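Long-range contacts in haloalkane dehalogenase (Mycobacterium rhodesiae, PDB 4MJ3), which probably catalyses hydrolytic cleavage of carbon-halogen bonds in haloalkanes, yielding the alcohol and a halide ion: residues 143-151 with 250-260; 179-188 with 277-285. All coordinates share one frame; numbering follows the deposited sequence.

Contact 1: 143-151 with 250-260; sequences VVAANTMLP and DPITGAAEPVL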
loop_
_atom_site.group_PDB
_atom_site.type_symbol
_atom_site.label_atom_id
_atom_site.label_comp_id
_atom_site.label_asym_id
_atom_site.label_seq_id
_atom_site.Cartn_x
_atom_site.Cartn_y
_atom_site.Cartn_z
ATOM N N VAL A 143 0.779 9.074 10.763
ATOM C CA VAL A 143 0.123 8.345 9.670
ATOM C C VAL A 143 -0.388 9.322 8.609
ATOM O O VAL A 143 -0.994 10.347 8.945
ATOM C CB VAL A 143 -1.057 7.502 10.198
ATOM C CG1 VAL A 143 -1.752 6.808 9.040
ATOM C CG2 VAL A 143 -0.578 6.500 11.241
ATOM N N VAL A 144 -0.099 9.017 7.347
ATOM C CA VAL A 144 -0.675 9.706 6.193
ATOM C C VAL A 144 -1.512 8.683 5.434
ATOM O O VAL A 144 -0.995 7.659 4.986
ATOM C CB VAL A 144 0.416 10.269 5.265
ATOM C CG1 VAL A 144 -0.226 10.970 4.072
ATOM C CG2 VAL A 144 1.306 11.199 6.044
ATOM N N ALA A 145 -2.806 8.954 5.315
ATOM C CA ALA A 145 -3.714 8.105 4.551
ATOM C C ALA A 145 -4.074 8.807 3.262
ATOM O O ALA A 145 -4.530 9.954 3.278
ATOM C CB ALA A 145 -4.970 7.817 5.359
ATOM N N ALA A 146 -3.913 8.117 2.148
ATOM C CA ALA A 146 -4.217 8.666 0.832
ATOM C C ALA A 146 -4.928 7.636 -0.025
ATOM O O ALA A 146 -4.325 6.637 -0.433
ATOM C CB ALA A 146 -2.930 9.104 0.147
ATOM N N ASN A 147 -6.201 7.890 -0.325
ATOM C CA ASN A 147 -6.984 7.009 -1.188
ATOM C C ASN A 147 -6.953 5.587 -0.664
ATOM O O ASN A 147 -6.486 4.647 -1.341
ATOM C CB ASN A 147 -6.507 7.080 -2.638
ATOM C CG ASN A 147 -6.726 8.446 -3.262
ATOM O OD1 ASN A 147 -7.353 9.325 -2.670
ATOM N ND2 ASN A 147 -6.229 8.607 -4.484
ATOM N N THR A 148 -7.476 5.445 0.546
ATOM C CA THR A 148 -7.486 4.163 1.227
ATOM C C THR A 148 -8.618 4.161 2.254
ATOM O O THR A 148 -9.373 5.131 2.343
ATOM C CB THR A 148 -6.116 3.886 1.881
ATOM O OG1 THR A 148 -6.072 2.522 2.326
ATOM C CG2 THR A 148 -5.845 4.823 3.042
HETATM N N MSE A 149 -8.734 3.071 3.007
HETATM C CA MSE A 149 -9.727 2.947 4.100
HETATM C C MSE A 149 -9.397 1.736 4.928
HETATM O O MSE A 149 -8.482 0.970 4.599
HETATM C CB MSE A 149 -11.177 2.776 3.663
HETATM C CG MSE A 149 -12.088 3.848 4.286
HETATM SE SE MSE A 149 -12.412 4.080 6.229
HETATM C CE MSE A 149 -14.303 3.581 6.123
ATOM N N LEU A 150 -10.162 1.558 5.998
ATOM C CA LEU A 150 -10.093 0.359 6.835
ATOM C C LEU A 150 -11.505 -0.186 6.980
ATOM O O LEU A 150 -12.192 0.121 7.954
ATOM C CB LEU A 150 -9.463 0.632 8.192
ATOM C CG LEU A 150 -9.325 -0.564 9.152
ATOM C CD1 LEU A 150 -8.693 -1.778 8.485
ATOM C CD2 LEU A 150 -8.532 -0.208 10.391
ATOM N N PRO A 151 -11.971 -0.952 5.996
ATOM C CA PRO A 151 -13.353 -1.433 6.074
ATOM C C PRO A 151 -13.501 -2.608 7.020
ATOM O O PRO A 151 -12.665 -3.501 7.053
ATOM C CB PRO A 151 -13.666 -1.871 4.638
ATOM C CG PRO A 151 -12.350 -2.001 3.956
ATOM C CD PRO A 151 -11.255 -1.544 4.856
ATOM N N ASP A 250 -10.851 10.119 -7.394
ATOM C CA ASP A 250 -10.875 8.682 -7.132
ATOM C C ASP A 250 -12.199 8.259 -6.538
ATOM O O ASP A 250 -12.359 8.257 -5.313
ATOM C CB ASP A 250 -9.758 8.271 -6.180
ATOM C CG ASP A 250 -9.773 6.781 -5.878
ATOM O OD1 ASP A 250 -10.425 6.020 -6.627
ATOM O OD2 ASP A 250 -9.128 6.378 -4.893
ATOM N N PRO A 251 -13.143 7.876 -7.401
ATOM C CA PRO A 251 -14.465 7.418 -6.956
ATOM C C PRO A 251 -14.447 6.205 -6.042
ATOM O O PRO A 251 -15.387 6.032 -5.254
ATOM C CB PRO A 251 -15.183 7.054 -8.263
ATOM C CG PRO A 251 -14.441 7.723 -9.338
ATOM C CD PRO A 251 -13.025 7.906 -8.868
ATOM N N ILE A 252 -13.423 5.358 -6.157
ATOM C CA ILE A 252 -13.341 4.161 -5.322
ATOM C C ILE A 252 -13.219 4.470 -3.827
ATOM O O ILE A 252 -13.871 3.826 -3.020
ATOM C CB ILE A 252 -12.218 3.210 -5.767
ATOM C CG1 ILE A 252 -12.543 2.680 -7.170
ATOM C CG2 ILE A 252 -12.090 2.031 -4.799
ATOM C CD1 ILE A 252 -11.426 1.894 -7.815
ATOM N N THR A 253 -12.417 5.470 -3.466
ATOM C CA THR A 253 -12.120 5.752 -2.062
ATOM C C THR A 253 -12.636 7.100 -1.555
ATOM O O THR A 253 -12.470 7.409 -0.384
ATOM C CB THR A 253 -10.600 5.710 -1.813
ATOM O OG1 THR A 253 -9.967 6.787 -2.528
ATOM C CG2 THR A 253 -10.009 4.392 -2.272
ATOM N N GLY A 254 -13.160 7.948 -2.442
ATOM C CA GLY A 254 -13.520 9.299 -2.056
ATOM C C GLY A 254 -14.464 9.391 -0.865
ATOM O O GLY A 254 -14.288 10.249 -0.001
ATOM N N ALA A 255 -15.443 8.490 -0.799
ATOM C CA ALA A 255 -16.434 8.536 0.276
ATOM C C ALA A 255 -15.832 8.212 1.640
ATOM O O ALA A 255 -16.390 8.558 2.685
ATOM C CB ALA A 255 -17.581 7.576 -0.030
ATOM N N ALA A 256 -14.731 7.478 1.625
ATOM C CA ALA A 256 -14.050 7.064 2.842
ATOM C C ALA A 256 -13.315 8.214 3.535
ATOM O O ALA A 256 -13.048 8.148 4.730
ATOM C CB ALA A 256 -13.065 5.964 2.506
ATOM N N GLU A 257 -12.936 9.235 2.772
ATOM C CA GLU A 257 -12.092 10.301 3.299
ATOM C C GLU A 257 -12.662 10.950 4.580
ATOM O O GLU A 257 -11.953 11.065 5.573
ATOM C CB GLU A 257 -11.809 11.359 2.213
ATOM C CG GLU A 257 -10.705 12.346 2.580
ATOM C CD GLU A 257 -11.143 13.392 3.586
ATOM O OE1 GLU A 257 -12.333 13.793 3.571
ATOM O OE2 GLU A 257 -10.300 13.802 4.393
ATOM N N PRO A 258 -13.940 11.400 4.556
ATOM C CA PRO A 258 -14.432 12.068 5.771
ATOM C C PRO A 258 -14.685 11.120 6.937
ATOM O O PRO A 258 -14.628 11.536 8.105
ATOM C CB PRO A 258 -15.732 12.744 5.309
ATOM C CG PRO A 258 -16.144 11.988 4.107
ATOM C CD PRO A 258 -14.875 11.552 3.438
ATOM N N VAL A 259 -14.932 9.855 6.644
ATOM C CA VAL A 259 -15.150 8.844 7.688
ATOM C C VAL A 259 -13.844 8.575 8.440
ATOM O O VAL A 259 -13.780 8.623 9.674
ATOM C CB VAL A 259 -15.666 7.518 7.090
ATOM C CG1 VAL A 259 -15.872 6.484 8.202
ATOM C CG2 VAL A 259 -16.960 7.753 6.324
ATOM N N LEU A 260 -12.779 8.359 7.688
ATOM C CA LEU A 260 -11.450 8.198 8.286
ATOM C C LEU A 260 -10.993 9.450 9.040
ATOM O O LEU A 260 -10.537 9.375 10.190
ATOM C CB LEU A 260 -10.443 7.865 7.188
ATOM C CG LEU A 260 -9.107 7.258 7.558
ATOM C CD1 LEU A 260 -9.272 6.039 8.459
ATOM C CD2 LEU A 260 -8.383 6.890 6.269
HETATM O O HOH W 1 -10.169 9.615 -2.965
#
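N147 and T253 bring the two backbones within 5.4 Å between their CA atoms, and M149 and A256 follow at 6.1 Å; no hydrogen bond joins the two segments directly. At N147 the backbone takes up a left-handed conformation as it leaves the end region of strand 140-145, and here the polar half of the contact is found. D250 has CG opposite its backbone N (chi1 179°), which carries the carboxylate toward N147. The N147 amide and the D250 carboxylate slide past one another in opposite directions, their planes 65° apart, with N147 CB 3.5 Å from D250 OD2. The T253 side chain crosses that of N147 at about a right angle, bringing T253 OG1 to 3.3 Å from N147 CA. This hydroxyl donates to D250 OD2 from above the carboxylate plane, 55° out of it. One water bridges the segments, hydrogen-bonded to N147 OD1 at 2.8 Å and to T253 OG1 at 2.9 Å. N147 ND2 is turned to partners beyond the contact, S247 OG among them, while T148 OG1 bonds to the backbone O of D123.

The other half is apolar. L260 reaches back from helix 256-263 and sets CD2 against A145 CB at 3.7 Å, in a layer completed by F242 and W232. M149, a selenomethionine modelled in two conformers, has CE 3.9 Å from V259 CG1 in one of them, a contact as provisional as that conformer; its too-close approach to A256 is doubtful. The carbonyl O of T148 is buried here without a partner in the model.

D250 OD2 also accepts a hydrogen bond from H280 ND1, so T253 is a second-shell donor that probably helps to fix the rotation of the carboxylate, while the N147 amide nitrogen, bonded to the backbone O of H280, connects the 143-151 loop to the histidine loop.

Contact 2: 179-188 with 277-285; sequences IVNGGSLSTL and GAGHFLQED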
loop_
_atom_site.group_PDB
_atom_site.type_symbol
_atom_site.label_atom_id
_atom_site.label_comp_id
_atom_site.label_asym_id
_atom_site.label_seq_id
_atom_site.Cartn_x
_atom_site.Cartn_y
_atom_site.Cartn_z
ATOM N N ILE A 179 -4.178 -1.667 -15.577
ATOM C CA ILE A 179 -5.054 -1.375 -14.435
ATOM C C ILE A 179 -4.582 -0.117 -13.741
ATOM O O ILE A 179 -5.392 0.740 -13.370
ATOM C CB ILE A 179 -5.151 -2.579 -13.466
ATOM C CG1 ILE A 179 -5.980 -3.685 -14.099
ATOM C CG2 ILE A 179 -5.723 -2.172 -12.099
ATOM C CD1 ILE A 179 -5.781 -5.049 -13.453
ATOM N N VAL A 180 -3.270 0.015 -13.533
ATOM C CA VAL A 180 -2.742 1.222 -12.901
ATOM C C VAL A 180 -3.015 2.434 -13.781
ATOM O O VAL A 180 -3.463 3.473 -13.297
ATOM C CB VAL A 180 -1.228 1.107 -12.581
ATOM C CG1 VAL A 180 -0.701 2.391 -11.954
ATOM C CG2 VAL A 180 -0.975 -0.052 -11.619
ATOM N N ASN A 181 -2.786 2.305 -15.086
ATOM C CA ASN A 181 -3.169 3.363 -16.023
ATOM C C ASN A 181 -4.650 3.726 -15.937
ATOM O O ASN A 181 -5.028 4.908 -15.976
ATOM C CB ASN A 181 -2.819 2.971 -17.455
ATOM C CG ASN A 181 -3.029 4.102 -18.439
ATOM O OD1 ASN A 181 -2.583 5.229 -18.219
ATOM N ND2 ASN A 181 -3.734 3.818 -19.515
ATOM N N GLY A 182 -5.481 2.704 -15.774
ATOM C CA GLY A 182 -6.917 2.875 -15.631
ATOM C C GLY A 182 -7.295 3.760 -14.470
ATOM O O GLY A 182 -8.270 4.506 -14.557
ATOM N N GLY A 183 -6.503 3.701 -13.390
ATOM C CA GLY A 183 -6.766 4.456 -12.188
ATOM C C GLY A 183 -5.921 5.698 -12.019
ATOM O O GLY A 183 -5.799 6.216 -10.892
ATOM N N SER A 184 -5.309 6.156 -13.124
ATOM C CA SER A 184 -4.494 7.368 -13.144
ATOM C C SER A 184 -5.108 8.349 -14.154
ATOM O O SER A 184 -5.667 7.917 -15.190
ATOM C CB SER A 184 -3.056 7.034 -13.553
ATOM O OG SER A 184 -2.444 6.068 -12.705
ATOM N N LEU A 185 -5.040 9.646 -13.866
ATOM C CA LEU A 185 -5.440 10.667 -14.851
ATOM C C LEU A 185 -4.383 10.880 -15.922
ATOM O O LEU A 185 -4.713 11.187 -17.067
ATOM C CB LEU A 185 -5.710 12.003 -14.181
ATOM C CG LEU A 185 -6.810 12.044 -13.144
ATOM C CD1 LEU A 185 -7.055 13.485 -12.704
ATOM C CD2 LEU A 185 -8.097 11.420 -13.666
ATOM N N SER A 186 -3.117 10.705 -15.572
ATOM C CA SER A 186 -2.067 10.855 -16.560
ATOM C C SER A 186 -2.041 9.613 -17.459
ATOM O O SER A 186 -2.521 8.557 -17.080
ATOM C CB SER A 186 -0.717 11.127 -15.880
ATOM O OG SER A 186 -0.362 10.120 -15.013
ATOM N N THR A 187 -1.518 9.754 -18.671
ATOM C CA THR A 187 -1.322 8.604 -19.543
ATOM C C THR A 187 0.033 7.993 -19.240
ATOM O O THR A 187 1.070 8.620 -19.475
ATOM C CB THR A 187 -1.403 8.988 -21.030
ATOM O OG1 THR A 187 -2.681 9.541 -21.314
ATOM C CG2 THR A 187 -1.187 7.754 -21.905
ATOM N N LEU A 188 0.046 6.777 -18.702
ATOM C CA LEU A 188 1.301 6.127 -18.350
ATOM C C LEU A 188 1.995 5.711 -19.637
ATOM O O LEU A 188 1.363 5.257 -20.582
ATOM C CB LEU A 188 1.096 4.926 -17.422
ATOM C CG LEU A 188 0.267 5.161 -16.155
ATOM C CD1 LEU A 188 0.356 3.936 -15.245
ATOM C CD2 LEU A 188 0.666 6.401 -15.384
ATOM N N GLY A 277 -5.989 17.041 -9.099
ATOM C CA GLY A 277 -5.611 16.512 -10.409
ATOM C C GLY A 277 -4.967 15.144 -10.346
ATOM O O GLY A 277 -4.045 14.856 -11.103
ATOM N N ALA A 278 -5.486 14.272 -9.479
ATOM C CA ALA A 278 -4.946 12.933 -9.360
ATOM C C ALA A 278 -6.042 11.900 -9.166
ATOM O O ALA A 278 -7.016 12.142 -8.459
ATOM C CB ALA A 278 -3.928 12.861 -8.225
ATOM N N GLY A 279 -5.841 10.753 -9.788
ATOM C CA GLY A 279 -6.773 9.636 -9.674
ATOM C C GLY A 279 -6.448 8.741 -8.500
ATOM O O GLY A 279 -5.731 9.118 -7.566
ATOM N N HIS A 280 -6.972 7.521 -8.543
ATOM C CA HIS A 280 -6.725 6.548 -7.496
ATOM C C HIS A 280 -5.241 6.345 -7.183
ATOM O O HIS A 280 -4.826 6.394 -6.028
ATOM C CB HIS A 280 -7.343 5.219 -7.904
ATOM C CG HIS A 280 -7.182 4.153 -6.882
ATOM N ND1 HIS A 280 -7.795 4.203 -5.650
ATOM C CD2 HIS A 280 -6.475 2.994 -6.903
ATOM C CE1 HIS A 280 -7.464 3.131 -4.954
ATOM N NE2 HIS A 280 -6.651 2.393 -5.686
ATOM N N PHE A 281 -4.440 6.129 -8.225
ATOM C CA PHE A 281 -2.999 5.944 -8.090
ATOM C C PHE A 281 -2.336 7.309 -8.094
ATOM O O PHE A 281 -1.616 7.688 -9.022
ATOM C CB PHE A 281 -2.456 5.032 -9.190
ATOM C CG PHE A 281 -2.997 3.645 -9.118
ATOM C CD1 PHE A 281 -2.493 2.741 -8.189
ATOM C CD2 PHE A 281 -4.024 3.251 -9.926
ATOM C CE1 PHE A 281 -2.989 1.458 -8.080
ATOM C CE2 PHE A 281 -4.549 1.967 -9.831
ATOM C CZ PHE A 281 -4.014 1.060 -8.920
ATOM N N LEU A 282 -2.596 8.056 -7.021
ATOM C CA LEU A 282 -2.224 9.463 -6.988
ATOM C C LEU A 282 -0.700 9.669 -7.021
ATOM O O LEU A 282 -0.233 10.741 -7.393
ATOM C CB LEU A 282 -2.843 10.170 -5.783
ATOM C CG LEU A 282 -2.233 10.007 -4.391
ATOM C CD1 LEU A 282 -2.944 10.970 -3.441
ATOM C CD2 LEU A 282 -2.371 8.579 -3.868
ATOM N N GLN A 283 0.047 8.641 -6.635
ATOM C CA GLN A 283 1.507 8.698 -6.652
ATOM C C GLN A 283 2.047 8.777 -8.080
ATOM O O GLN A 283 3.156 9.268 -8.285
ATOM C CB GLN A 283 2.127 7.492 -5.934
ATOM C CG GLN A 283 1.525 7.180 -4.567
ATOM C CD GLN A 283 0.449 6.114 -4.621
ATOM O OE1 GLN A 283 -0.382 6.096 -5.535
ATOM N NE2 GLN A 283 0.445 5.223 -3.630
ATOM N N GLU A 284 1.288 8.288 -9.055
ATOM C CA GLU A 284 1.653 8.407 -10.472
ATOM C C GLU A 284 1.361 9.777 -11.031
ATOM O O GLU A 284 2.133 10.293 -11.826
ATOM C CB GLU A 284 0.903 7.414 -11.359
ATOM C CG GLU A 284 1.425 6.006 -11.317
ATOM C CD GLU A 284 2.828 5.829 -11.881
ATOM O OE1 GLU A 284 3.379 6.681 -12.628
ATOM O OE2 GLU A 284 3.416 4.808 -11.518
ATOM N N ASP A 285 0.241 10.362 -10.640
ATOM C CA ASP A 285 -0.194 11.640 -11.167
ATOM C C ASP A 285 0.466 12.830 -10.497
ATOM O O ASP A 285 0.795 13.807 -11.155
ATOM C CB ASP A 285 -1.723 11.761 -11.006
ATOM C CG ASP A 285 -2.492 10.800 -11.915
ATOM O OD1 ASP A 285 -1.947 10.377 -12.956
ATOM O OD2 ASP A 285 -3.669 10.481 -11.596
#
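Backbone hydrogen bonding joins G183 to F281: F281 N donates to G183 O over 3.0 Å with a nearly straight N-H...O angle of 173°. H280 N is also near that oxygen, but its angle is too poor for a bond. The chains run close together at this point, S184 and G279 having CA atoms 4.7 Å apart. S184 OG donates back to V180 O, in the last turn of helix 176-182, from above the carbonyl plane.

Four donors converge on the carboxylate of D285. OD2 receives L185 N at 2.8 Å on its syn side, and G279 N on the anti lone pair. OD1 receives S186 N from above the carboxylate plane and S186 OG nearly along the C-O direction, at 2.6 Å; with chi1 at 59°, the serine oxygen is folded over its own backbone and joins the amide on the same acceptor. Two donors on each oxygen, and three of the four from 179-188, fix the rotation of this carboxylate.

Aromatic packing centres on the F281 ring. V180 CG1 lies over one face, 4.1 Å from the ring centroid and 19° off the normal, a CH-pi contact. H280 CD2 sits over the opposite face, so the phenyl is sandwiched between its neighbour's imidazole and the helix 176-182, while G183 CA meets its edge.

Leucine methyls pack against polar groups: L185 CD1 lies 3.6 Å from G277 C, on the backbone, and L188 CD2 lies 3.9 Å from E284 OE1. E284 OE2 makes a salt bridge with R63 and a hydrogen bond with Y196.

This is consistent with the docking of a cap-domain segment on the histidine loop of an alpha/beta hydrolase, the turn that presents H280 just ahead of the C-terminal helix 282-300.

Overall arrangement
The two contacts have centres 16 Å apart and meet at H280. From contact 1, D250 OD2 takes a probable hydrogen bond from H280 ND1 at 2.7 Å, and N147 ND2 gives one to H280 O at 3.0 Å; T253 CG2 packs 3.9 Å from H280 CE1. On its other side the imidazole bonds through NE2 to D123 OD2. This D123-H280-D250 chain matches the catalytic triad of haloalkane dehalogenases, with D123 probably the nucleophile and D250 the acid following strand 242-244. Contact 1 thus places N147 and T253 beside the probable acid, whereas contact 2 ties the histidine loop to a segment of the probable cap.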